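Local coordinates for BDI_3064 protein (Parabacteroides distasonis ATCC 8503, PDB 5Z06) that hydrolyses linear beta-1,2-glucan and beta-1,2-glucooligosaccharides of four or more glucose units, releasing sophorose from the non-reducing end, at residues Q292-R297 with F641-Y646; T589-A594 with F648-N653; G384-G389 with P450-V455. All coordinates share one frame; numbering follows the deposited sequence.

From the N terminus, helix 284-297 supplies the first half of interaction 1, whose loop closes only some 344 residues later at 641-646. Within that span interaction 3 opens and closes on its own, pairing two surface loops, 384-389 and 450-455. Interaction 2 then starts at 589-594 and closes at 648-653, after the second half of interaction 1, so these two cross along the chain. They also touch: Trp643 packs on Phe648, and the backbones of Leu642 and Arg649 are hydrogen-bonded. Together they tie a helix and a beta hairpin to one continuous stretch, 641-653. Interaction 3 lies apart, its nearest atoms about 14 Å from interaction 2 and about 23 Å from interaction 1.

Interaction 1 of 3, residues Q292-R297 with F641-Y646; sequences QEANFR and FLWGEY
Arg297 provides the polar link to the turn at Glu645. Its chain, extended from CG to NE, lays the guanidinium back along the helix, one face over Ala294 CA, with NH1 toward Glu645 O; this hydrogen bond is 2.8 Å long and nearly straight (166°). The carbonyl oxygen lies in the guanidinium plane, whereas NH1 sits above the plane of the carbonyl. A water bridges NH1 to Gly644 O, and NH2 forms a salt bridge with Glu293 OE2 (3.2 Å) and another with Asp206. Long and multiply armed, arginine suits a buried place with several acceptors around it.

Two CA-H...O contacts lie between the backbones. Asn295 CA points its hydrogen at Tyr646 O (3.5 Å, 154°); that of Tyr646 CA, 3.2 Å from Ala294 O, is poorly directed. The two carbonyl oxygens lie close together without bonding, and the CA-H groups and the amide of Gln668, a donor to Tyr646 O, probably offset their repulsion.

The remainder is apolar. Trp643, with CG anti to the backbone N (chi1 180°), swings its six-membered ring toward the helix until CH2 meets Ala294 CB at 3.4 Å; a methyl group is small enough to permit this. Arg297 CB likewise rests against Tyr646 CD1 (3.5 Å), packing the base of the arginine chain against the ring.

Within the (alpha/alpha)6-barrel catalytic domain of this GH144 enzyme, the contact joins the C-terminal part of helix 284-297 to the chain leaving helix 639-642, where the hairpin of strands 643-644 and 647-648 begins; strand 243-247 lies beside the hairpin and helix 665-680 against Asn295.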
loop_
_atom_site.group_PDB
_atom_site.type_symbol
_atom_site.label_atom_id
_atom_site.label_comp_id
_atom_site.label_asym_id
_atom_site.label_seq_id
_atom_site.Cartn_x
_atom_site.Cartn_y
_atom_site.Cartn_z
ATOM N N GLN A 292 -6.065 -13.175 6.298
ATOM C CA GLN A 292 -6.467 -13.487 4.957
ATOM C C GLN A 292 -7.662 -12.637 4.562
ATOM O O GLN A 292 -7.694 -12.093 3.467
ATOM C CB GLN A 292 -6.862 -14.954 4.857
ATOM C CG GLN A 292 -5.699 -15.909 4.820
ATOM C CD GLN A 292 -6.153 -17.295 4.423
ATOM O OE1 GLN A 292 -6.822 -17.975 5.193
ATOM N NE2 GLN A 292 -5.787 -17.722 3.215
ATOM N N GLU A 293 -8.639 -12.529 5.466
ATOM C CA GLU A 293 -9.862 -11.802 5.198
ATOM C C GLU A 293 -9.618 -10.330 5.018
ATOM O O GLU A 293 -10.086 -9.742 4.056
ATOM C CB GLU A 293 -10.879 -11.999 6.326
ATOM C CG GLU A 293 -12.176 -11.199 6.202
ATOM C CD GLU A 293 -12.858 -10.987 7.557
ATOM O OE1 GLU A 293 -12.512 -11.684 8.562
ATOM O OE2 GLU A 293 -13.743 -10.104 7.626
ATOM N N ALA A 294 -8.921 -9.720 5.958
ATOM C CA ALA A 294 -8.664 -8.294 5.868
ATOM C C ALA A 294 -7.951 -7.928 4.555
ATOM O O ALA A 294 -8.257 -6.916 3.941
ATOM C CB ALA A 294 -7.848 -7.830 7.050
ATOM N N ASN A 295 -6.997 -8.753 4.153
ATOM C CA ASN A 295 -6.269 -8.503 2.921
ATOM C C ASN A 295 -7.179 -8.738 1.729
ATOM O O ASN A 295 -7.151 -8.002 0.780
ATOM C CB ASN A 295 -5.045 -9.370 2.855
ATOM C CG ASN A 295 -3.905 -8.837 3.697
ATOM O OD1 ASN A 295 -3.201 -7.947 3.281
ATOM N ND2 ASN A 295 -3.689 -9.429 4.862
ATOM N N PHE A 296 -8.010 -9.766 1.797
ATOM C CA PHE A 296 -9.004 -10.032 0.761
ATOM C C PHE A 296 -9.912 -8.820 0.503
ATOM O O PHE A 296 -10.256 -8.518 -0.644
ATOM C CB PHE A 296 -9.810 -11.262 1.171
ATOM C CG PHE A 296 -11.120 -11.391 0.506
ATOM C CD1 PHE A 296 -12.244 -10.768 1.039
ATOM C CD2 PHE A 296 -11.256 -12.169 -0.629
ATOM C CE1 PHE A 296 -13.483 -10.905 0.440
ATOM C CE2 PHE A 296 -12.503 -12.326 -1.223
ATOM C CZ PHE A 296 -13.615 -11.700 -0.689
ATOM N N ARG A 297 -10.270 -8.105 1.569
ATOM C CA ARG A 297 -11.144 -6.945 1.448
ATOM C C ARG A 297 -10.652 -5.965 0.402
ATOM O O ARG A 297 -11.435 -5.383 -0.315
ATOM C CB ARG A 297 -11.253 -6.211 2.768
ATOM C CG ARG A 297 -11.935 -6.952 3.893
ATOM C CD ARG A 297 -11.729 -6.168 5.178
ATOM N NE ARG A 297 -12.108 -6.966 6.331
ATOM C CZ ARG A 297 -11.736 -6.708 7.571
ATOM N NH1 ARG A 297 -10.986 -5.642 7.864
ATOM N NH2 ARG A 297 -12.140 -7.509 8.534
ATOM N N PHE A 641 -0.972 0.791 15.267
ATOM C CA PHE A 641 -0.625 1.551 14.062
ATOM C C PHE A 641 -0.546 0.725 12.808
ATOM O O PHE A 641 -0.718 1.267 11.744
ATOM C CB PHE A 641 0.701 2.301 14.238
ATOM C CG PHE A 641 1.904 1.411 14.357
ATOM C CD1 PHE A 641 2.593 0.998 13.226
ATOM C CD2 PHE A 641 2.375 1.029 15.600
ATOM C CE1 PHE A 641 3.710 0.204 13.330
ATOM C CE2 PHE A 641 3.483 0.204 15.711
ATOM C CZ PHE A 641 4.152 -0.198 14.572
ATOM N N LEU A 642 -0.258 -0.568 12.918
ATOM C CA LEU A 642 0.047 -1.390 11.753
ATOM C C LEU A 642 -1.139 -2.173 11.189
ATOM O O LEU A 642 -1.102 -2.576 10.035
ATOM C CB LEU A 642 1.186 -2.350 12.081
ATOM C CG LEU A 642 1.872 -3.065 10.929
ATOM C CD1 LEU A 642 2.392 -2.048 9.938
ATOM C CD2 LEU A 642 3.035 -3.886 11.454
ATOM N N TRP A 643 -2.174 -2.413 11.996
ATOM C CA TRP A 643 -3.346 -3.169 11.540
ATOM C C TRP A 643 -4.443 -2.214 11.115
ATOM O O TRP A 643 -4.817 -1.337 11.853
ATOM C CB TRP A 643 -3.871 -4.065 12.626
ATOM C CG TRP A 643 -5.045 -4.823 12.202
ATOM C CD1 TRP A 643 -6.319 -4.605 12.582
ATOM C CD2 TRP A 643 -5.065 -5.942 11.314
ATOM N NE1 TRP A 643 -7.156 -5.512 11.982
ATOM C CE2 TRP A 643 -6.410 -6.360 11.208
ATOM C CE3 TRP A 643 -4.079 -6.650 10.619
ATOM C CZ2 TRP A 643 -6.803 -7.450 10.425
ATOM C CZ3 TRP A 643 -4.463 -7.744 9.826
ATOM C CH2 TRP A 643 -5.825 -8.132 9.742
ATOM N N GLY A 644 -4.950 -2.405 9.920
ATOM C CA GLY A 644 -5.920 -1.517 9.349
ATOM C C GLY A 644 -7.038 -2.300 8.681
ATOM O O GLY A 644 -7.125 -3.539 8.802
ATOM N N GLU A 645 -7.814 -1.557 7.900
ATOM C CA GLU A 645 -9.086 -2.005 7.345
ATOM C C GLU A 645 -8.896 -3.028 6.258
ATOM O O GLU A 645 -9.794 -3.861 6.026
ATOM C CB GLU A 645 -9.857 -0.810 6.775
ATOM C CG GLU A 645 -10.363 0.168 7.828
ATOM C CD GLU A 645 -9.310 1.094 8.397
ATOM O OE1 GLU A 645 -8.177 1.136 7.900
ATOM O OE2 GLU A 645 -9.645 1.812 9.339
ATOM N N TYR A 646 -7.744 -2.951 5.570
ATOM C CA TYR A 646 -7.439 -3.865 4.490
ATOM C C TYR A 646 -6.257 -4.768 4.808
ATOM O O TYR A 646 -5.582 -5.245 3.913
ATOM C CB TYR A 646 -7.245 -3.112 3.188
ATOM C CG TYR A 646 -8.487 -2.458 2.620
ATOM C CD1 TYR A 646 -9.763 -3.001 2.795
ATOM C CD2 TYR A 646 -8.387 -1.306 1.885
ATOM C CE1 TYR A 646 -10.871 -2.378 2.270
ATOM C CE2 TYR A 646 -9.495 -0.700 1.343
ATOM C CZ TYR A 646 -10.723 -1.245 1.538
ATOM O OH TYR A 646 -11.796 -0.621 0.997
HETATM O O HOH W 1 -9.198 -5.021 9.944
#

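Interaction 2 of 3, residues T589-A594 with F648-N653; sequences TASDFA and FRDAFN
Ser591, in a strand of the hairpin 590-592/597-599, faces Asp650 and Ala651 where the chain enters strand 652-653, inside the glycoamylase-like region; its CB lies 3.4 Å from Asp650 OD2. Asp592 contributes its backbone N and O. No direct hydrogen bond crosses; two waters do the joining. One accepts from Asp592 N (2.9 Å) and donates to Asp650 OD2. The other gives its two protons to Asp592 O (2.6 Å) and to the same OD2 (2.7 Å). Asp650 CG is anti to the backbone N (chi1 -165°), which sends the carboxylate across to both waters, while its OD1 is held by Asn667.

Strand 652-653 is the middle of a three-stranded antiparallel sheet between 610-611 and 658-659, and the waters join the hairpin to the chain just ahead of this sheet. Ala651 CB touches Ser591 OG at 3.4 Å, close packing that suits two small residues; that hydroxyl reaches forward to Asp592 O (2.9 Å), which thus takes both it and a water. Further along, Asn653 ND2 meets Phe593 CZ obliquely at 3.4 Å. Asn608 O and Thr610 OG1 hold this amide nitrogen. Asp592 turns its carboxylate to Arg76; a glycerol about 5 Å from its side chain probably comes from the crystallisation liquor, though such molecules can mark a pocket.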
loop_
_atom_site.group_PDB
_atom_site.type_symbol
_atom_site.label_atom_id
_atom_site.label_comp_id
_atom_site.label_asym_id
_atom_site.label_seq_id
_atom_site.Cartn_x
_atom_site.Cartn_y
_atom_site.Cartn_z
ATOM N N THR A 589 11.545 -6.207 1.951
ATOM C CA THR A 589 11.057 -6.288 0.584
ATOM C C THR A 589 10.655 -4.876 0.124
ATOM O O THR A 589 10.794 -3.874 0.852
ATOM C CB THR A 589 9.881 -7.305 0.458
ATOM O OG1 THR A 589 9.415 -7.382 -0.891
ATOM C CG2 THR A 589 8.726 -6.918 1.316
ATOM N N ALA A 590 10.180 -4.817 -1.107
ATOM C CA ALA A 590 9.829 -3.562 -1.730
ATOM C C ALA A 590 8.576 -2.975 -1.140
ATOM O O ALA A 590 7.590 -3.682 -0.874
ATOM C CB ALA A 590 9.635 -3.745 -3.214
ATOM N N SER A 591 8.603 -1.657 -0.992
ATOM C CA SER A 591 7.411 -0.901 -0.700
ATOM C C SER A 591 7.678 0.550 -0.945
ATOM O O SER A 591 8.844 0.989 -1.040
ATOM C CB SER A 591 6.994 -1.109 0.770
ATOM O OG SER A 591 7.767 -0.329 1.658
ATOM N N ASP A 592 6.606 1.328 -0.979
ATOM C CA ASP A 592 6.770 2.768 -0.794
ATOM C C ASP A 592 7.252 3.062 0.626
ATOM O O ASP A 592 6.873 2.401 1.570
ATOM C CB ASP A 592 5.486 3.530 -1.126
ATOM C CG ASP A 592 5.232 3.605 -2.623
ATOM O OD1 ASP A 592 6.125 3.198 -3.411
ATOM O OD2 ASP A 592 4.142 4.069 -3.014
ATOM N N PHE A 593 8.151 4.030 0.742
ATOM C CA PHE A 593 8.566 4.550 2.028
ATOM C C PHE A 593 8.107 6.012 2.051
ATOM O O PHE A 593 7.116 6.344 1.422
ATOM C CB PHE A 593 10.080 4.316 2.205
ATOM C CG PHE A 593 10.644 4.701 3.560
ATOM C CD1 PHE A 593 9.912 4.514 4.747
ATOM C CD2 PHE A 593 11.925 5.279 3.640
ATOM C CE1 PHE A 593 10.448 4.880 5.968
ATOM C CE2 PHE A 593 12.453 5.669 4.856
ATOM C CZ PHE A 593 11.716 5.454 6.021
ATOM N N ALA A 594 8.828 6.879 2.740
ATOM C CA ALA A 594 8.346 8.194 3.116
ATOM C C ALA A 594 8.191 9.115 1.911
ATOM O O ALA A 594 7.234 9.847 1.813
ATOM C CB ALA A 594 9.323 8.807 4.104
ATOM N N PHE A 648 -2.689 -5.422 7.091
ATOM C CA PHE A 648 -1.632 -4.608 7.657
ATOM C C PHE A 648 -1.311 -3.487 6.714
ATOM O O PHE A 648 -1.387 -3.644 5.501
ATOM C CB PHE A 648 -0.378 -5.408 7.958
ATOM C CG PHE A 648 -0.590 -6.481 8.961
ATOM C CD1 PHE A 648 -0.523 -6.201 10.311
ATOM C CD2 PHE A 648 -0.831 -7.787 8.563
ATOM C CE1 PHE A 648 -0.699 -7.206 11.238
ATOM C CE2 PHE A 648 -1.023 -8.790 9.496
ATOM C CZ PHE A 648 -0.959 -8.495 10.829
ATOM N N ARG A 649 -0.912 -2.365 7.286
ATOM C CA ARG A 649 -0.443 -1.264 6.474
ATOM C C ARG A 649 0.777 -1.686 5.688
ATOM O O ARG A 649 1.473 -2.615 6.050
ATOM C CB ARG A 649 -0.167 -0.043 7.333
ATOM C CG ARG A 649 -1.446 0.427 7.980
ATOM C CD ARG A 649 -1.302 1.744 8.692
ATOM N NE ARG A 649 -2.517 1.972 9.452
ATOM C CZ ARG A 649 -3.650 2.428 8.933
ATOM N NH1 ARG A 649 -3.743 2.733 7.633
ATOM N NH2 ARG A 649 -4.696 2.586 9.729
ATOM N N ASP A 650 1.008 -1.016 4.582
ATOM C CA ASP A 650 1.988 -1.485 3.619
ATOM C C ASP A 650 3.389 -1.682 4.180
ATOM O O ASP A 650 4.080 -2.626 3.807
ATOM C CB ASP A 650 2.067 -0.530 2.460
ATOM C CG ASP A 650 2.765 -1.127 1.284
ATOM O OD1 ASP A 650 2.405 -2.264 0.919
ATOM O OD2 ASP A 650 3.657 -0.451 0.717
ATOM N N ALA A 651 3.787 -0.787 5.074
ATOM C CA ALA A 651 5.108 -0.796 5.640
ATOM C C ALA A 651 5.146 0.078 6.848
ATOM O O ALA A 651 4.329 0.973 7.004
ATOM C CB ALA A 651 6.139 -0.291 4.625
ATOM N N PHE A 652 6.167 -0.136 7.653
ATOM C CA PHE A 652 6.408 0.703 8.791
ATOM C C PHE A 652 7.896 0.778 9.106
ATOM O O PHE A 652 8.680 -0.130 8.777
ATOM C CB PHE A 652 5.606 0.175 9.989
ATOM C CG PHE A 652 6.079 -1.149 10.506
ATOM C CD1 PHE A 652 5.816 -2.319 9.812
ATOM C CD2 PHE A 652 6.760 -1.236 11.721
ATOM C CE1 PHE A 652 6.233 -3.537 10.303
ATOM C CE2 PHE A 652 7.175 -2.453 12.219
ATOM C CZ PHE A 652 6.920 -3.608 11.506
ATOM N N ASN A 653 8.266 1.857 9.772
ATOM C CA ASN A 653 9.633 2.064 10.177
ATOM C C ASN A 653 9.588 2.580 11.587
ATOM O O ASN A 653 9.277 3.762 11.814
ATOM C CB ASN A 653 10.313 3.041 9.242
ATOM C CG ASN A 653 11.802 3.134 9.487
ATOM O OD1 ASN A 653 12.252 3.150 10.625
ATOM N ND2 ASN A 653 12.567 3.164 8.418
HETATM O O HOH W 2 4.155 -0.002 -1.691
HETATM O O HOH W 3 4.343 1.952 1.637
#

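Interaction 3 of 3, residues G384-G389 with P450-V455; sequences GPKDNG and PDQAWV
Gln452 and Asn388 carry the two hydrogen bonds between these surface loops, and both use side-chain amides. Gln452 NE2 spends both protons: one goes to Pro385 O at 2.8 Å (166°), the other to Asp451 OD1 in its own loop, also 2.8 Å away. Asn388 CG lies between the backbone N and the carbonyl carbon (chi1 74°), which points the amide at Asp451; ND2 donates to that same OD1 (2.9 Å, 152°) from the opposite face of the carboxylate, so a single oxygen is gripped by two amides. Asn388 OD1 is satisfied by the hydroxyl of Ser449, which also meets the backbone N of Asp451 and Gln452. Gln452 OE1 rests against Lys386 CA, 3.4 Å away.

Beta turns place Pro385 O and Gln452; Asn388 and Asp451 flank them. Pro385 and Lys386 occupy the middle of a type I turn, where proline's fixed phi fits, and Gln452 begins a type II' turn. Pro450 CD lies 3.6 Å from Gly389 CA, an approach that the absence of a side chain permits.

Two neutral side-chain amides thus bond one backbone oxygen and one carboxylate oxygen; no backbone-to-backbone bond crosses, and the negative charge would be expected to strengthen both bonds to Asp451.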
loop_
_atom_site.group_PDB
_atom_site.type_symbol
_atom_site.label_atom_id
_atom_site.label_comp_id
_atom_site.label_asym_id
_atom_site.label_seq_id
_atom_site.Cartn_x
_atom_site.Cartn_y
_atom_site.Cartn_z
ATOM N N GLY A 384 5.024 6.640 -16.640
ATOM C CA GLY A 384 5.596 7.562 -17.578
ATOM C C GLY A 384 5.132 7.221 -18.967
ATOM O O GLY A 384 4.630 6.115 -19.199
ATOM N N PRO A 385 5.325 8.159 -19.910
ATOM C CA PRO A 385 4.797 8.021 -21.277
ATOM C C PRO A 385 5.415 6.868 -22.083
ATOM O O PRO A 385 4.824 6.423 -23.045
ATOM C CB PRO A 385 5.109 9.388 -21.908
ATOM C CG PRO A 385 6.362 9.836 -21.189
ATOM C CD PRO A 385 6.157 9.376 -19.762
ATOM N N LYS A 386 6.568 6.357 -21.679
ATOM C CA LYS A 386 7.141 5.178 -22.342
ATOM C C LYS A 386 6.410 3.894 -21.986
ATOM O O LYS A 386 6.338 2.965 -22.797
ATOM C CB LYS A 386 8.621 5.047 -22.009
ATOM C CG LYS A 386 9.436 6.249 -22.459
ATOM C CD LYS A 386 10.908 6.085 -22.157
ATOM C CE LYS A 386 11.663 7.251 -22.749
ATOM N NZ LYS A 386 13.066 7.184 -22.301
ATOM N N ASP A 387 5.834 3.847 -20.788
ATOM C CA ASP A 387 5.218 2.624 -20.314
ATOM C C ASP A 387 3.746 2.707 -20.554
ATOM O O ASP A 387 2.933 2.724 -19.615
ATOM C CB ASP A 387 5.534 2.336 -18.840
ATOM C CG ASP A 387 4.945 1.014 -18.369
ATOM O OD1 ASP A 387 4.699 0.122 -19.222
ATOM O OD2 ASP A 387 4.704 0.888 -17.150
ATOM N N ASN A 388 3.406 2.709 -21.833
ATOM C CA ASN A 388 2.044 2.993 -22.261
ATOM C C ASN A 388 1.453 1.844 -23.051
ATOM O O ASN A 388 0.480 2.014 -23.767
ATOM C CB ASN A 388 2.047 4.280 -23.071
ATOM C CG ASN A 388 2.645 4.107 -24.456
ATOM O OD1 ASN A 388 3.532 3.264 -24.671
ATOM N ND2 ASN A 388 2.115 4.862 -25.421
ATOM N N GLY A 389 2.046 0.661 -22.915
ATOM C CA GLY A 389 1.642 -0.496 -23.686
ATOM C C GLY A 389 1.761 -1.729 -22.836
ATOM O O GLY A 389 1.504 -1.667 -21.626
ATOM N N PRO A 450 2.798 0.529 -27.999
ATOM C CA PRO A 450 2.177 0.603 -29.322
ATOM C C PRO A 450 2.779 1.675 -30.208
ATOM O O PRO A 450 2.752 1.512 -31.420
ATOM C CB PRO A 450 0.712 0.951 -29.011
ATOM C CG PRO A 450 0.795 1.702 -27.744
ATOM C CD PRO A 450 1.839 0.945 -26.957
ATOM N N ASP A 451 3.291 2.759 -29.622
ATOM C CA ASP A 451 3.839 3.859 -30.412
ATOM C C ASP A 451 5.352 4.046 -30.295
ATOM O O ASP A 451 5.944 4.719 -31.137
ATOM C CB ASP A 451 3.098 5.175 -30.121
ATOM C CG ASP A 451 3.189 5.631 -28.663
ATOM O OD1 ASP A 451 3.791 4.949 -27.796
ATOM O OD2 ASP A 451 2.623 6.706 -28.396
ATOM N N GLN A 452 5.951 3.486 -29.243
ATOM C CA GLN A 452 7.376 3.602 -28.983
ATOM C C GLN A 452 8.064 2.247 -28.981
ATOM O O GLN A 452 9.227 2.157 -28.615
ATOM C CB GLN A 452 7.597 4.309 -27.650
ATOM C CG GLN A 452 7.003 5.706 -27.597
ATOM C CD GLN A 452 6.680 6.139 -26.186
ATOM O OE1 GLN A 452 7.577 6.552 -25.438
ATOM N NE2 GLN A 452 5.403 6.043 -25.803
ATOM N N ALA A 453 7.352 1.189 -29.383
ATOM C CA ALA A 453 7.952 -0.117 -29.581
ATOM C C ALA A 453 8.768 -0.531 -28.348
ATOM O O ALA A 453 8.234 -0.473 -27.228
ATOM C CB ALA A 453 8.781 -0.127 -30.870
ATOM N N TRP A 454 10.051 -0.868 -28.533
ATOM C CA TRP A 454 10.896 -1.454 -27.495
ATOM C C TRP A 454 11.779 -0.422 -26.801
ATOM O O TRP A 454 12.833 -0.767 -26.302
ATOM C CB TRP A 454 11.760 -2.557 -28.097
ATOM C CG TRP A 454 10.950 -3.500 -28.898
ATOM C CD1 TRP A 454 10.792 -3.514 -30.264
ATOM C CD2 TRP A 454 10.143 -4.540 -28.389
ATOM N NE1 TRP A 454 9.943 -4.527 -30.629
ATOM C CE2 TRP A 454 9.536 -5.177 -29.494
ATOM C CE3 TRP A 454 9.872 -5.009 -27.097
ATOM C CZ2 TRP A 454 8.675 -6.242 -29.344
ATOM C CZ3 TRP A 454 9.024 -6.085 -26.950
ATOM C CH2 TRP A 454 8.438 -6.693 -28.066
ATOM N N VAL A 455 11.305 0.822 -26.706
ATOM C CA VAL A 455 12.089 1.893 -26.119
ATOM C C VAL A 455 12.565 1.565 -24.697
ATOM O O VAL A 455 13.715 1.870 -24.368
ATOM C CB VAL A 455 11.360 3.264 -26.194
ATOM C CG1 VAL A 455 10.114 3.294 -25.307
ATOM C CG2 VAL A 455 12.313 4.397 -25.838
#